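Local coordinates for protein ribonucleoside-diphosphate reductase (PDB 5IM3) that probably catalyses the reduction of ribonucleoside diphosphates to deoxyribonucleotides for DNA synthesis and binds dATP as an allosteric nucleotide, at residues A[655-660]-A[762-767]. Residues are numbered along the deposited sequence; the frame is centred on the assembly and turned at random.
Sequences HRPVGL and RNSNIM
Arg656 reaches across to Arg762, and the two guanidinium groups lie face over face, their planes 28° apart. Along the Arg656 chain, CB lies 3.6 Å from Arg762 O, CG passes the same oxygen at longer range, and CD packs on Arg762 CZ. The chain bends at chi3 (66°), placing NE above the face of the Arg762 guanidinium, offset toward its rim; at the tip, Arg762 NH2 sits over the centre of the Arg656 group, 3.1 Å from CZ and 3.4 Å from Arg656 NH1 and NH2 alike, donor against donor. These like charges are probably tolerated because Asp635 makes a salt bridge to each arginine and Asp639 makes another to Arg656. Asn763 ND2 adds a bond to Arg656 O (3.0 Å), with the oxygen nearly in its amide plane, and a hydrogen bond to Asp635, while OD1 is hydrogen-bonded to Ser700. Where helix 646-655 ends, His655 O takes two bonds from Ser764: OG comes from above the carbonyl plane at 2.9 Å, while N approaches almost head-on to the C=O at 3.1 Å. Val658 N bonds to Asn765 O (2.8 Å) in a nearly straight line. Leu660 N meets a lone pair of Ile766 O at 2.7 Å. Leu660 and Met767 form a single beta bridge, through which the 762-767 loop is joined to strand 659-663, itself parallel to strand 600-608, within the ten-stranded alpha-beta barrel of ribonucleotide reductase.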
# COMPACT_ATOMS: atom_id res chain seq x y z
N HIS A 655 51.87 -13.32 21.26
CA HIS A 655 51.44 -11.93 21.40
C HIS A 655 50.74 -11.62 22.71
O HIS A 655 50.68 -10.45 23.09
CB HIS A 655 50.50 -11.56 20.24
CG HIS A 655 50.99 -12.02 18.90
ND1 HIS A 655 52.21 -11.65 18.38
CD2 HIS A 655 50.42 -12.83 17.97
CE1 HIS A 655 52.38 -12.21 17.20
NE2 HIS A 655 51.30 -12.93 16.92
N ARG A 656 50.19 -12.63 23.38
CA ARG A 656 49.55 -12.46 24.68
C ARG A 656 48.56 -11.30 24.71
O ARG A 656 48.67 -10.41 25.56
CB ARG A 656 50.59 -12.30 25.77
CG ARG A 656 51.70 -13.35 25.77
CD ARG A 656 52.49 -13.32 27.09
NE ARG A 656 51.64 -13.74 28.21
CZ ARG A 656 51.51 -15.00 28.62
NH1 ARG A 656 52.18 -15.98 28.02
NH2 ARG A 656 50.71 -15.28 29.64
N PRO A 657 47.57 -11.28 23.82
CA PRO A 657 46.51 -10.27 23.93
C PRO A 657 45.49 -10.66 24.99
O PRO A 657 45.21 -11.84 25.21
CB PRO A 657 45.88 -10.27 22.54
CG PRO A 657 46.06 -11.67 22.06
CD PRO A 657 47.38 -12.13 22.63
N VAL A 658 44.96 -9.65 25.66
CA VAL A 658 43.84 -9.81 26.57
C VAL A 658 42.81 -8.74 26.23
O VAL A 658 43.07 -7.81 25.47
CB VAL A 658 44.27 -9.72 28.06
CG1 VAL A 658 45.30 -10.80 28.38
CG2 VAL A 658 44.81 -8.34 28.39
N GLY A 659 41.62 -8.89 26.81
CA GLY A 659 40.55 -7.94 26.59
C GLY A 659 39.80 -7.60 27.87
O GLY A 659 38.83 -8.28 28.22
N LEU A 660 40.24 -6.56 28.56
CA LEU A 660 39.59 -6.09 29.78
C LEU A 660 38.52 -5.07 29.42
O LEU A 660 38.83 -4.02 28.84
CB LEU A 660 40.61 -5.48 30.74
CG LEU A 660 40.07 -4.94 32.07
CD1 LEU A 660 39.57 -6.07 32.95
CD2 LEU A 660 41.14 -4.14 32.80
N ARG A 762 53.56 -6.55 28.79
CA ARG A 762 53.33 -7.99 28.79
C ARG A 762 52.31 -8.43 27.75
O ARG A 762 52.28 -9.62 27.41
CB ARG A 762 52.87 -8.42 30.19
CG ARG A 762 52.55 -9.90 30.36
CD ARG A 762 53.75 -10.79 30.12
NE ARG A 762 53.44 -12.18 30.43
CZ ARG A 762 54.27 -13.20 30.24
NH1 ARG A 762 55.48 -12.99 29.73
NH2 ARG A 762 53.90 -14.43 30.57
N ASN A 763 51.50 -7.52 27.22
CA ASN A 763 50.35 -7.89 26.40
C ASN A 763 50.25 -6.97 25.19
O ASN A 763 50.34 -5.75 25.33
CB ASN A 763 49.06 -7.83 27.22
CG ASN A 763 49.17 -8.58 28.54
OD1 ASN A 763 49.41 -7.98 29.59
ND2 ASN A 763 49.00 -9.89 28.48
N SER A 764 50.04 -7.56 24.01
CA SER A 764 49.95 -6.78 22.78
C SER A 764 48.67 -5.94 22.75
O SER A 764 48.68 -4.84 22.20
CB SER A 764 50.00 -7.70 21.56
OG SER A 764 48.94 -8.64 21.59
N ASN A 765 47.59 -6.46 23.31
CA ASN A 765 46.33 -5.74 23.43
C ASN A 765 45.82 -5.94 24.85
O ASN A 765 46.01 -7.01 25.45
CB ASN A 765 45.29 -6.22 22.41
CG ASN A 765 45.62 -5.79 20.98
OD1 ASN A 765 45.11 -4.78 20.49
ND2 ASN A 765 46.48 -6.56 20.31
N ILE A 766 45.17 -4.91 25.39
CA ILE A 766 44.76 -4.88 26.79
C ILE A 766 43.24 -4.85 26.94
O ILE A 766 42.67 -5.59 27.74
CB ILE A 766 45.39 -3.69 27.54
CG1 ILE A 766 46.88 -3.51 27.20
CG2 ILE A 766 45.23 -3.89 29.04
CD1 ILE A 766 47.77 -4.55 27.79
N MET A 767 42.58 -3.97 26.19
CA MET A 767 41.20 -3.59 26.49
C MET A 767 40.27 -3.93 25.34
O MET A 767 40.62 -3.79 24.16
CB MET A 767 41.12 -2.10 26.78
CG MET A 767 42.07 -1.65 27.87
SD MET A 767 42.30 0.12 27.85
CE MET A 767 40.69 0.66 28.43